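Local coordinates for Ifi204 (Mus musculus domesticus, PDB 5YZW), which recognises DNA through its HIN domain and probably serves as an innate immune DNA sensor of the interferon-inducible PYHIN family, at residues 105-110 with 141-146; 124-129 with 164-169; 114-119 with 173-178; 133-138 with 148-153. All blocks are in the same frame, centred on the assembly; numbering follows the deposited sequence.

How the contacts relate
The four contacts illustrate how one small barrel, the second of the two OB-type folds of a HIN domain, is assembled and joined to the chain before it. Contact 2 and contact 4, with centres 12 Å apart, pair neighbouring strands of the same curled sheet, contact 4 nested within the loop that contact 2 closes, and their inner faces meet where Leu168 CD1 lies 3.9 Å from Val149 CG2. Contact 1 sits 12 Å from contact 2 between centres and is tied to it by a probable hydrogen bond from Tyr124 OH to Pro106 O, 2.8 Å apart. Contact 3 lies 14 Å from contact 1 and 16 Å from contact 4, again between centres, where the chain enters the barrel.

Contact 1 (105-110 with 141-146); sequences TPKISY and GDDTGK
Asp142 and Thr144, at the hairpin end joining strands 135-142 and 145-151, meet the start of helix 108-112 in a mainly polar surface contact that fastens the chain leading into the second OB-type barrel to one of its hairpins. The Asp142 carboxylate, its CG set between the backbone N and the carbonyl carbon (chi1 61°), serves both sides. OD2 uses its syn lone pair to accept from Ile108 N at 2.8 Å, in a nearly straight bond of 168°. OD1 turns back onto its own segment and accepts from Thr144 N, 2.8 Å away and above the carboxylate plane, which makes an Asx turn. One residue along the helix, Ser109 N donates to Thr144 OG1 over 3.3 Å. The side chains of Ile108 and Asp142 run antiparallel alongside one another, and Ile108 CD1 ends 3.5 Å from Gly141 CA. Farther out, Lys107 NZ forms a salt bridge with Asp143, 2.9 Å from OD2; its hydrogen bonds to both carboxylate oxygens are weak. An alanine at Asp142 would probably leave the Ile108 N-H without its mate and the turn without its Asx bond. The first N-H groups of the helix thus find acceptors in hairpin side chains, and the positive helix end is likely to stabilise the charge of Asp142.

Contact 2 (124-129 with 164-169); sequences YLVNKK and SKLRLV
Tyr124 to Val126 pair with Leu166 to Ser164 in the antiparallel ladder that joins the first strand of the OB-type barrel, 119-132, to strand 165-169. Tyr124 and Leu166 form a hydrogen-bonded pair: Tyr124 N donates to Leu166 O at 2.9 Å, and Leu166 N returns a straighter bond to Tyr124 O at 2.8 Å. A further bond, Val126 N to Ser164 O at 3.1 Å, extends the ladder to the residue just before the second strand. The two strand directions differ by 127°, well short of strict antiparallel, as suits a strongly curled sheet. Strands 165-169 and 171-175 together probably take the place of the fourth OB strand, interrupted between them, and close the barrel against the first; 135-142 lies along the other edge of 119-132, where a classic beta bulge sets Asn127 and Lys128 both opposite Gly139. Inside the barrel, Leu168 CD1 approaches the Tyr124 ring obliquely, 3.8 Å from CD2, the two side chains crossing at about a right angle. Val126 CG2, anti to the carbonyl carbon, reaches Leu166 CD1 at 3.8 Å. The Tyr124 hydroxyl is hydrogen-bonded to Pro106 O. The other face of the sheet carries Leu125 and Lys165, whose CG atoms are 4.1 Å apart.

Contact 3 (114-119 with 173-178); sequences QARGTF and LTSTED
Arg116 lays its guanidinium edge against Ser175, NE donating to OG at 2.7 Å in a bond of 166° that runs in the guanidinium plane. NH2 adds a weak second bond to the same oxygen, so two N-H groups along one edge grip OG. The backbones meet beside this: Gly117 N donates to Leu173 O at 2.6 Å, and Leu173 N to Thr118 O at 2.9 Å in an almost straight line. The Leu173 side chain, with CG anti to the backbone N (chi1 170°), runs beside Thr118 in the same direction. Its CD2 is 3.8 Å from Gln114 CB and equally far from Ala115 O.

What holds the first segment in shape is a type II beta turn from Ala115 to Thr118, in the link between helix 108-112 and the first strand of the OB-type barrel. Gly117 takes its third position with phi 104°, where a side chain would collide with the carbonyl oxygen of Arg116. Ala115 O closes the turn by accepting twice from Thr118, from its N at 3.3 Å and from its OG1 at 2.8 Å. On the other segment, strand 171-175 is positioned by its neighbour 180-183: Thr174 pairs through its backbone with Gln181, and its OG1 bonds to the side chains of Gln181 and Arg183. From that strand Trp180 touches Arg116, Leu173 and Ser175 alike.

Contact 4 (133-138 with 148-153); sequences NKFIYY and EVVVYG
Ile136 and Tyr138 lock onto Val151 and Val149 in the close-packed, largely buried part of the hairpin formed by strands 135-142 and 145-151, whose directions differ by 161°. Both are hydrogen-bonded pairs, each closed by two backbone bonds; the one from Val149 N to Tyr138 O spans 2.7 Å. On the barrel's inner face Ile136 CG1 stands anti to the backbone N (chi1 165°), leaving CG2 as the branch beside Val151, 3.5 Å from its CB. Val151 CG2 in turn meets the edge of the Tyr138 ring at 4.0 Å from CE2. On the opposite face Tyr137 lies alongside Val150, its CD2 at 3.9 Å from CG2, and makes a cation-pi contact with Arg132. The looser part is the solvent end, where Phe135 and Tyr152 form an oblique aromatic pair with planes 37° apart: Tyr152 CD1 sits over the centre of the Phe135 ring, while Val150 CG1 touches that ring's edge, 3.9 Å from CD2. Lys134 CE lies at the Tyr152 edge, and its NZ bends back to Asn133 O. An alanine at Phe135 would probably open a gap beside Val150 CG1 and leave the Tyr152 ring freer to turn. Backbone bonds and branched aliphatic groups therefore fix the register, whereas across the exposed end the side chains meet mainly through ring and methylene packing.

Contact 1 (105-110 with 141-146)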
loop_
_atom_site.group_PDB
_atom_site.type_symbol
_atom_site.label_atom_id
_atom_site.label_comp_id
_atom_site.label_asym_id
_atom_site.label_seq_id
_atom_site.Cartn_x
_atom_site.Cartn_y
_atom_site.Cartn_z
ATOM N N THR A 105 0.388 -5.711 10.036
ATOM C CA THR A 105 -0.272 -4.441 10.285
ATOM C C THR A 105 0.353 -3.778 11.503
ATOM O O THR A 105 0.441 -4.409 12.565
ATOM C CB THR A 105 -1.766 -4.648 10.508
ATOM O OG1 THR A 105 -2.422 -4.859 9.247
ATOM C CG2 THR A 105 -2.375 -3.436 11.187
ATOM N N PRO A 106 0.826 -2.536 11.398
ATOM C CA PRO A 106 1.410 -1.874 12.571
ATOM C C PRO A 106 0.359 -1.668 13.655
ATOM O O PRO A 106 -0.799 -1.350 13.367
ATOM C CB PRO A 106 1.915 -0.528 12.019
ATOM C CG PRO A 106 1.743 -0.585 10.534
ATOM C CD PRO A 106 0.750 -1.652 10.226
ATOM N N LYS A 107 0.757 -1.872 14.911
ATOM C CA LYS A 107 -0.163 -1.581 16.008
ATOM C C LYS A 107 -0.328 -0.071 16.168
ATOM O O LYS A 107 0.611 0.704 15.958
ATOM C CB LYS A 107 0.313 -2.223 17.315
ATOM C CG LYS A 107 0.385 -3.756 17.255
ATOM C CD LYS A 107 -0.547 -4.423 18.251
ATOM C CE LYS A 107 -1.063 -5.768 17.738
ATOM N NZ LYS A 107 -1.770 -6.551 18.795
ATOM N N ILE A 108 -1.547 0.346 16.510
ATOM C CA ILE A 108 -1.859 1.773 16.592
ATOM C C ILE A 108 -0.899 2.487 17.536
ATOM O O ILE A 108 -0.405 3.580 17.229
ATOM C CB ILE A 108 -3.331 1.963 17.005
ATOM C CG1 ILE A 108 -4.247 1.495 15.870
ATOM C CG2 ILE A 108 -3.615 3.410 17.421
ATOM C CD1 ILE A 108 -5.649 2.036 15.937
ATOM N N SER A 109 -0.599 1.873 18.688
ATOM C CA SER A 109 0.331 2.489 19.630
ATOM C C SER A 109 1.689 2.707 18.987
ATOM O O SER A 109 2.363 3.703 19.266
ATOM C CB SER A 109 0.478 1.628 20.887
ATOM O OG SER A 109 0.836 0.296 20.559
ATOM N N TYR A 110 2.103 1.785 18.114
ATOM C CA TYR A 110 3.386 1.935 17.439
ATOM C C TYR A 110 3.362 3.085 16.442
ATOM O O TYR A 110 4.391 3.736 16.222
ATOM C CB TYR A 110 3.768 0.632 16.734
ATOM C CG TYR A 110 5.037 0.725 15.934
ATOM C CD1 TYR A 110 6.278 0.709 16.557
ATOM C CD2 TYR A 110 5.000 0.836 14.560
ATOM C CE1 TYR A 110 7.444 0.797 15.822
ATOM C CE2 TYR A 110 6.160 0.928 13.819
ATOM C CZ TYR A 110 7.379 0.906 14.454
ATOM O OH TYR A 110 8.541 0.993 13.710
ATOM N N GLY A 141 -9.570 1.169 15.641
ATOM C CA GLY A 141 -8.852 0.815 16.852
ATOM C C GLY A 141 -8.316 -0.599 16.821
ATOM O O GLY A 141 -8.619 -1.394 15.928
ATOM N N ASP A 142 -7.490 -0.892 17.823
ATOM C CA ASP A 142 -7.007 -2.238 18.102
ATOM C C ASP A 142 -6.800 -2.356 19.612
ATOM O O ASP A 142 -7.237 -1.496 20.386
ATOM C CB ASP A 142 -5.743 -2.550 17.277
ATOM C CG ASP A 142 -4.573 -1.610 17.576
ATOM O OD1 ASP A 142 -4.566 -0.952 18.637
ATOM O OD2 ASP A 142 -3.656 -1.507 16.724
ATOM N N ASP A 143 -6.126 -3.425 20.035
ATOM C CA ASP A 143 -5.843 -3.678 21.443
ATOM C C ASP A 143 -4.736 -2.781 21.996
ATOM O O ASP A 143 -4.191 -3.081 23.066
ATOM C CB ASP A 143 -5.473 -5.150 21.644
ATOM C CG ASP A 143 -4.399 -5.617 20.673
ATOM O OD1 ASP A 143 -4.304 -5.040 19.569
ATOM O OD2 ASP A 143 -3.654 -6.564 21.009
ATOM N N THR A 144 -4.385 -1.700 21.287
ATOM C CA THR A 144 -3.381 -0.751 21.751
ATOM C C THR A 144 -3.821 0.708 21.701
ATOM O O THR A 144 -3.188 1.534 22.369
ATOM C CB THR A 144 -2.079 -0.889 20.942
ATOM O OG1 THR A 144 -2.356 -0.762 19.540
ATOM C CG2 THR A 144 -1.410 -2.227 21.208
ATOM N N GLY A 145 -4.862 1.056 20.951
ATOM C CA GLY A 145 -5.286 2.440 20.879
ATOM C C GLY A 145 -6.347 2.644 19.813
ATOM O O GLY A 145 -6.879 1.687 19.245
ATOM N N LYS A 146 -6.639 3.921 19.556
ATOM C CA LYS A 146 -7.691 4.331 18.633
ATOM C C LYS A 146 -7.220 5.552 17.856
ATOM O O LYS A 146 -6.434 6.355 18.367
ATOM C CB LYS A 146 -9.008 4.668 19.377
ATOM C CG LYS A 146 -9.654 3.498 20.112
ATOM C CD LYS A 146 -9.640 3.717 21.633
ATOM C CE LYS A 146 -10.034 2.456 22.384
ATOM N NZ LYS A 146 -10.561 2.747 23.747
#

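Contact 2 (124-129 with 164-169)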
loop_
_atom_site.group_PDB
_atom_site.type_symbol
_atom_site.label_atom_id
_atom_site.label_comp_id
_atom_site.label_asym_id
_atom_site.label_seq_id
_atom_site.Cartn_x
_atom_site.Cartn_y
_atom_site.Cartn_z
ATOM N N TYR A 124 -7.497 -2.705 9.709
ATOM C CA TYR A 124 -8.014 -2.318 11.013
ATOM C C TYR A 124 -9.529 -2.472 11.054
ATOM O O TYR A 124 -10.210 -2.444 10.025
ATOM C CB TYR A 124 -7.633 -0.869 11.348
ATOM C CG TYR A 124 -6.151 -0.614 11.340
ATOM C CD1 TYR A 124 -5.369 -0.920 12.441
ATOM C CD2 TYR A 124 -5.524 -0.104 10.212
ATOM C CE1 TYR A 124 -4.006 -0.688 12.439
ATOM C CE2 TYR A 124 -4.151 0.119 10.192
ATOM C CZ TYR A 124 -3.399 -0.178 11.313
ATOM O OH TYR A 124 -2.032 0.034 11.305
ATOM N N LEU A 125 -10.046 -2.647 12.270
ATOM C CA LEU A 125 -11.482 -2.701 12.517
ATOM C C LEU A 125 -12.024 -1.293 12.709
ATOM O O LEU A 125 -11.444 -0.497 13.456
ATOM C CB LEU A 125 -11.793 -3.547 13.754
ATOM C CG LEU A 125 -11.559 -5.057 13.647
ATOM C CD1 LEU A 125 -10.165 -5.436 14.135
ATOM C CD2 LEU A 125 -12.638 -5.812 14.425
ATOM N N VAL A 126 -13.129 -0.990 12.034
ATOM C CA VAL A 126 -13.790 0.305 12.151
ATOM C C VAL A 126 -14.852 0.225 13.237
ATOM O O VAL A 126 -15.575 -0.771 13.336
ATOM C CB VAL A 126 -14.406 0.724 10.803
ATOM C CG1 VAL A 126 -14.819 2.193 10.837
ATOM C CG2 VAL A 126 -13.429 0.441 9.657
ATOM N N ASN A 127 -14.962 1.276 14.049
ATOM C CA ASN A 127 -15.942 1.294 15.125
ATOM C C ASN A 127 -16.895 2.480 15.078
ATOM O O ASN A 127 -17.897 2.468 15.801
ATOM C CB ASN A 127 -15.239 1.254 16.492
ATOM C CG ASN A 127 -14.284 2.422 16.706
ATOM O OD1 ASN A 127 -14.623 3.579 16.458
ATOM N ND2 ASN A 127 -13.078 2.114 17.177
ATOM N N LYS A 128 -16.616 3.499 14.270
ATOM C CA LYS A 128 -17.514 4.635 14.136
ATOM C C LYS A 128 -17.335 5.240 12.753
ATOM O O LYS A 128 -16.240 5.213 12.187
ATOM C CB LYS A 128 -17.264 5.689 15.226
ATOM C CG LYS A 128 -18.251 6.856 15.188
ATOM C CD LYS A 128 -17.823 8.020 16.071
ATOM C CE LYS A 128 -17.474 7.566 17.480
ATOM N NZ LYS A 128 -18.050 8.486 18.514
ATOM N N LYS A 129 -18.428 5.761 12.202
ATOM C CA LYS A 129 -18.413 6.471 10.930
ATOM C C LYS A 129 -19.176 7.776 11.088
ATOM O O LYS A 129 -20.276 7.788 11.649
ATOM C CB LYS A 129 -19.030 5.622 9.815
ATOM C CG LYS A 129 -19.243 6.345 8.492
ATOM C CD LYS A 129 -19.755 5.370 7.418
ATOM C CE LYS A 129 -20.269 6.099 6.179
ATOM N NZ LYS A 129 -20.605 5.197 5.038
ATOM N N SER A 164 -17.151 -3.188 9.852
ATOM C CA SER A 164 -16.361 -3.683 8.739
ATOM C C SER A 164 -14.872 -3.605 9.072
ATOM O O SER A 164 -14.437 -2.816 9.922
ATOM C CB SER A 164 -16.665 -2.886 7.470
ATOM O OG SER A 164 -18.024 -3.029 7.098
ATOM N N LYS A 165 -14.092 -4.454 8.407
ATOM C CA LYS A 165 -12.639 -4.420 8.514
ATOM C C LYS A 165 -12.056 -3.779 7.261
ATOM O O LYS A 165 -12.434 -4.131 6.137
ATOM C CB LYS A 165 -12.051 -5.816 8.723
ATOM C CG LYS A 165 -10.859 -5.814 9.678
ATOM C CD LYS A 165 -10.092 -7.121 9.625
ATOM C CE LYS A 165 -8.872 -7.087 10.535
ATOM N NZ LYS A 165 -8.002 -8.276 10.304
ATOM N N LEU A 166 -11.131 -2.848 7.462
ATOM C CA LEU A 166 -10.642 -1.961 6.419
ATOM C C LEU A 166 -9.179 -2.252 6.118
ATOM O O LEU A 166 -8.337 -2.223 7.022
ATOM C CB LEU A 166 -10.794 -0.510 6.853
ATOM C CG LEU A 166 -11.864 0.282 6.126
ATOM C CD1 LEU A 166 -11.722 1.734 6.522
ATOM C CD2 LEU A 166 -11.709 0.088 4.639
ATOM N N ARG A 167 -8.878 -2.512 4.851
ATOM C CA ARG A 167 -7.504 -2.659 4.391
ATOM C C ARG A 167 -7.077 -1.327 3.792
ATOM O O ARG A 167 -7.650 -0.880 2.792
ATOM C CB ARG A 167 -7.373 -3.785 3.372
ATOM C CG ARG A 167 -6.028 -3.796 2.627
ATOM C CD ARG A 167 -5.949 -5.002 1.709
ATOM N NE ARG A 167 -5.950 -6.243 2.481
ATOM C CZ ARG A 167 -6.583 -7.356 2.113
ATOM N NH1 ARG A 167 -7.274 -7.391 0.977
ATOM N NH2 ARG A 167 -6.522 -8.439 2.881
ATOM N N LEU A 168 -6.097 -0.683 4.424
ATOM C CA LEU A 168 -5.591 0.616 4.002
ATOM C C LEU A 168 -4.223 0.443 3.372
ATOM O O LEU A 168 -3.348 -0.215 3.949
ATOM C CB LEU A 168 -5.478 1.592 5.176
ATOM C CG LEU A 168 -6.650 1.724 6.149
ATOM C CD1 LEU A 168 -6.177 2.413 7.424
ATOM C CD2 LEU A 168 -7.738 2.513 5.487
ATOM N N VAL A 169 -4.024 1.057 2.210
ATOM C CA VAL A 169 -2.722 1.018 1.547
ATOM C C VAL A 169 -2.288 2.441 1.235
ATOM O O VAL A 169 -3.026 3.192 0.580
ATOM C CB VAL A 169 -2.749 0.174 0.266
ATOM C CG1 VAL A 169 -1.371 0.184 -0.366
ATOM C CG2 VAL A 169 -3.241 -1.234 0.578
#

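Contact 3 (114-119 with 173-178)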
loop_
_atom_site.group_PDB
_atom_site.type_symbol
_atom_site.label_atom_id
_atom_site.label_comp_id
_atom_site.label_asym_id
_atom_site.label_seq_id
_atom_site.Cartn_x
_atom_site.Cartn_y
_atom_site.Cartn_z
ATOM N N GLN A 114 5.811 7.056 15.460
ATOM C CA GLN A 114 6.418 7.240 14.149
ATOM C C GLN A 114 6.314 8.689 13.667
ATOM O O GLN A 114 5.484 9.478 14.134
ATOM C CB GLN A 114 5.766 6.302 13.126
ATOM C CG GLN A 114 5.984 4.822 13.411
ATOM C CD GLN A 114 7.458 4.464 13.524
ATOM O OE1 GLN A 114 7.991 4.320 14.628
ATOM N NE2 GLN A 114 8.125 4.332 12.382
ATOM N N ALA A 115 7.149 9.016 12.680
ATOM C CA ALA A 115 7.246 10.380 12.184
ATOM C C ALA A 115 5.999 10.768 11.396
ATOM O O ALA A 115 5.502 9.998 10.569
ATOM C CB ALA A 115 8.488 10.537 11.308
ATOM N N ARG A 116 5.486 11.961 11.669
ATOM C CA ARG A 116 4.319 12.456 10.949
ATOM C C ARG A 116 4.674 12.650 9.480
ATOM O O ARG A 116 5.708 13.243 9.157
ATOM C CB ARG A 116 3.829 13.768 11.564
ATOM C CG ARG A 116 3.070 13.590 12.873
ATOM C CD ARG A 116 3.941 13.849 14.102
ATOM N NE ARG A 116 3.173 14.496 15.165
ATOM C CZ ARG A 116 3.676 14.894 16.330
ATOM N NH1 ARG A 116 4.960 14.706 16.601
ATOM N NH2 ARG A 116 2.890 15.480 17.230
ATOM N N GLY A 117 3.828 12.139 8.591
ATOM C CA GLY A 117 4.056 12.209 7.163
ATOM C C GLY A 117 4.534 10.907 6.553
ATOM O O GLY A 117 4.608 10.810 5.326
ATOM N N THR A 118 4.854 9.906 7.352
ATOM C CA THR A 118 5.179 8.620 6.758
ATOM C C THR A 118 3.905 7.959 6.231
ATOM O O THR A 118 2.789 8.249 6.672
ATOM C CB THR A 118 5.875 7.731 7.781
ATOM O OG1 THR A 118 5.107 7.727 8.987
ATOM C CG2 THR A 118 7.259 8.283 8.101
ATOM N N PHE A 119 4.076 7.081 5.257
ATOM C CA PHE A 119 2.957 6.384 4.638
ATOM C C PHE A 119 2.783 4.997 5.247
ATOM O O PHE A 119 3.754 4.280 5.485
ATOM C CB PHE A 119 3.168 6.320 3.129
ATOM C CG PHE A 119 3.322 7.681 2.513
ATOM C CD1 PHE A 119 2.215 8.485 2.283
ATOM C CD2 PHE A 119 4.580 8.186 2.223
ATOM C CE1 PHE A 119 2.352 9.756 1.737
ATOM C CE2 PHE A 119 4.725 9.444 1.663
ATOM C CZ PHE A 119 3.601 10.241 1.426
ATOM N N LEU A 173 0.323 9.293 7.691
ATOM C CA LEU A 173 0.180 9.398 9.134
ATOM C C LEU A 173 0.351 10.859 9.509
ATOM O O LEU A 173 1.368 11.477 9.174
ATOM C CB LEU A 173 1.220 8.528 9.845
ATOM C CG LEU A 173 1.347 8.721 11.349
ATOM C CD1 LEU A 173 0.097 8.129 11.950
ATOM C CD2 LEU A 173 2.581 7.996 11.903
ATOM N N THR A 174 -0.653 11.431 10.159
ATOM C CA THR A 174 -0.597 12.825 10.556
ATOM C C THR A 174 -1.094 12.936 11.988
ATOM O O THR A 174 -1.683 11.999 12.538
ATOM C CB THR A 174 -1.431 13.717 9.619
ATOM O OG1 THR A 174 -2.814 13.532 9.900
ATOM C CG2 THR A 174 -1.197 13.349 8.146
ATOM N N SER A 175 -0.849 14.087 12.603
ATOM C CA SER A 175 -1.434 14.344 13.908
ATOM C C SER A 175 -1.992 15.756 13.957
ATOM O O SER A 175 -1.575 16.643 13.207
ATOM C CB SER A 175 -0.422 14.115 15.044
ATOM O OG SER A 175 0.568 15.120 15.072
ATOM N N THR A 176 -2.997 15.920 14.808
ATOM C CA THR A 176 -3.517 17.199 15.260
ATOM C C THR A 176 -3.489 17.194 16.781
ATOM O O THR A 176 -3.204 16.171 17.409
ATOM C CB THR A 176 -4.950 17.430 14.770
ATOM O OG1 THR A 176 -5.846 16.671 15.589
ATOM C CG2 THR A 176 -5.111 17.000 13.322
ATOM N N GLU A 177 -3.804 18.336 17.392
ATOM C CA GLU A 177 -3.845 18.333 18.850
ATOM C C GLU A 177 -4.926 17.406 19.402
ATOM O O GLU A 177 -4.858 17.041 20.579
ATOM C CB GLU A 177 -4.017 19.761 19.383
ATOM C CG GLU A 177 -5.403 20.355 19.227
ATOM C CD GLU A 177 -5.456 21.812 19.660
ATOM O OE1 GLU A 177 -5.928 22.651 18.863
ATOM O OE2 GLU A 177 -5.015 22.117 20.791
ATOM N N ASP A 178 -5.886 16.988 18.583
ATOM C CA ASP A 178 -6.857 15.964 18.961
ATOM C C ASP A 178 -6.555 14.672 18.204
ATOM O O ASP A 178 -7.275 14.277 17.283
ATOM C CB ASP A 178 -8.289 16.453 18.685
ATOM C CG ASP A 178 -8.780 17.452 19.721
ATOM O OD1 ASP A 178 -7.944 18.176 20.300
ATOM O OD2 ASP A 178 -10.006 17.517 19.953
#

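Contact 4 (133-138 with 148-153)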
loop_
_atom_site.group_PDB
_atom_site.type_symbol
_atom_site.label_atom_id
_atom_site.label_comp_id
_atom_site.label_asym_id
_atom_site.label_seq_id
_atom_site.Cartn_x
_atom_site.Cartn_y
_atom_site.Cartn_z
ATOM N N ASN A 133 -18.888 17.796 5.531
ATOM C CA ASN A 133 -18.282 18.625 4.487
ATOM C C ASN A 133 -17.413 17.798 3.541
ATOM O O ASN A 133 -16.251 18.121 3.305
ATOM C CB ASN A 133 -17.475 19.775 5.095
ATOM C CG ASN A 133 -18.305 20.639 6.021
ATOM O OD1 ASN A 133 -18.715 20.199 7.095
ATOM N ND2 ASN A 133 -18.566 21.874 5.605
ATOM N N LYS A 134 -18.011 16.746 2.968
ATOM C CA LYS A 134 -17.418 15.887 1.937
ATOM C C LYS A 134 -16.334 14.953 2.492
ATOM O O LYS A 134 -15.954 13.979 1.833
ATOM C CB LYS A 134 -16.863 16.717 0.758
ATOM C CG LYS A 134 -17.566 18.072 0.473
ATOM C CD LYS A 134 -16.814 18.941 -0.547
ATOM C CE LYS A 134 -15.531 19.558 0.022
ATOM N NZ LYS A 134 -15.641 20.136 1.386
ATOM N N PHE A 135 -15.885 15.133 3.711
ATOM C CA PHE A 135 -14.898 14.228 4.265
ATOM C C PHE A 135 -15.641 13.170 4.967
ATOM O O PHE A 135 -16.756 13.388 5.297
ATOM C CB PHE A 135 -14.055 14.932 5.318
ATOM C CG PHE A 135 -13.147 15.954 4.763
ATOM C CD1 PHE A 135 -13.633 17.131 4.321
ATOM C CD2 PHE A 135 -11.824 15.715 4.660
ATOM C CE1 PHE A 135 -12.819 18.072 3.786
ATOM C CE2 PHE A 135 -10.999 16.637 4.125
ATOM C CZ PHE A 135 -11.494 17.824 3.687
ATOM N N ILE A 136 -15.019 12.035 5.210
ATOM C CA ILE A 136 -15.599 10.950 5.987
ATOM C C ILE A 136 -14.559 10.403 6.956
ATOM O O ILE A 136 -13.430 10.071 6.565
ATOM C CB ILE A 136 -16.188 9.856 5.082
ATOM C CG1 ILE A 136 -16.455 8.587 5.877
ATOM C CG2 ILE A 136 -15.270 9.576 3.930
ATOM C CD1 ILE A 136 -17.368 7.692 5.156
ATOM N N TYR A 137 -14.939 10.336 8.226
ATOM C CA TYR A 137 -14.045 10.043 9.341
ATOM C C TYR A 137 -14.399 8.668 9.889
ATOM O O TYR A 137 -15.519 8.457 10.364
ATOM C CB TYR A 137 -14.174 11.106 10.440
ATOM C CG TYR A 137 -13.870 12.526 9.994
ATOM C CD1 TYR A 137 -14.826 13.295 9.335
ATOM C CD2 TYR A 137 -12.623 13.094 10.224
ATOM C CE1 TYR A 137 -14.545 14.590 8.917
ATOM C CE2 TYR A 137 -12.332 14.387 9.810
ATOM C CZ TYR A 137 -13.297 15.134 9.160
ATOM O OH TYR A 137 -13.011 16.426 8.754
ATOM N N TYR A 138 -13.457 7.740 9.817
ATOM C CA TYR A 138 -13.633 6.393 10.349
ATOM C C TYR A 138 -12.831 6.262 11.639
ATOM O O TYR A 138 -11.598 6.329 11.617
ATOM C CB TYR A 138 -13.185 5.335 9.343
ATOM C CG TYR A 138 -14.035 5.220 8.100
ATOM C CD1 TYR A 138 -15.226 4.508 8.125
ATOM C CD2 TYR A 138 -13.617 5.762 6.886
ATOM C CE1 TYR A 138 -16.004 4.375 6.991
ATOM C CE2 TYR A 138 -14.385 5.627 5.741
ATOM C CZ TYR A 138 -15.584 4.932 5.805
ATOM O OH TYR A 138 -16.371 4.782 4.685
ATOM N N GLU A 148 -8.359 8.057 13.940
ATOM C CA GLU A 148 -9.291 8.358 12.862
ATOM C C GLU A 148 -8.626 8.095 11.520
ATOM O O GLU A 148 -7.458 8.429 11.325
ATOM C CB GLU A 148 -9.739 9.824 12.899
ATOM C CG GLU A 148 -10.739 10.198 13.941
ATOM C CD GLU A 148 -11.137 11.658 13.817
ATOM O OE1 GLU A 148 -10.317 12.450 13.298
ATOM O OE2 GLU A 148 -12.261 12.014 14.226
ATOM N N VAL A 149 -9.373 7.508 10.594
ATOM C CA VAL A 149 -9.003 7.497 9.188
ATOM C C VAL A 149 -9.812 8.585 8.503
ATOM O O VAL A 149 -11.046 8.581 8.563
ATOM C CB VAL A 149 -9.252 6.126 8.546
ATOM C CG1 VAL A 149 -8.872 6.155 7.069
ATOM C CG2 VAL A 149 -8.459 5.047 9.273
ATOM N N VAL A 150 -9.130 9.539 7.884
ATOM C CA VAL A 150 -9.786 10.650 7.208
ATOM C C VAL A 150 -9.779 10.360 5.716
ATOM O O VAL A 150 -8.712 10.229 5.097
ATOM C CB VAL A 150 -9.103 11.989 7.526
ATOM C CG1 VAL A 150 -9.856 13.138 6.866
ATOM C CG2 VAL A 150 -9.063 12.201 9.037
ATOM N N VAL A 151 -10.965 10.236 5.141
ATOM C CA VAL A 151 -11.125 9.938 3.725
ATOM C C VAL A 151 -11.795 11.121 3.045
ATOM O O VAL A 151 -12.811 11.643 3.530
ATOM C CB VAL A 151 -11.914 8.638 3.513
ATOM C CG1 VAL A 151 -12.097 8.360 2.027
ATOM C CG2 VAL A 151 -11.170 7.477 4.166
ATOM N N TYR A 152 -11.219 11.548 1.928
ATOM C CA TYR A 152 -11.781 12.585 1.077
ATOM C C TYR A 152 -11.637 12.170 -0.383
ATOM O O TYR A 152 -10.657 11.525 -0.758
ATOM C CB TYR A 152 -11.071 13.917 1.304
ATOM C CG TYR A 152 -11.659 15.042 0.507
ATOM C CD1 TYR A 152 -12.812 15.686 0.940
ATOM C CD2 TYR A 152 -11.075 15.459 -0.681
ATOM C CE1 TYR A 152 -13.363 16.716 0.217
ATOM C CE2 TYR A 152 -11.620 16.492 -1.414
ATOM C CZ TYR A 152 -12.765 17.115 -0.960
ATOM O OH TYR A 152 -13.316 18.145 -1.679
ATOM N N GLY A 153 -12.611 12.549 -1.211
ATOM C CA GLY A 153 -12.477 12.338 -2.646
ATOM C C GLY A 153 -12.856 10.948 -3.125
ATOM O O GLY A 153 -13.788 10.347 -2.585
#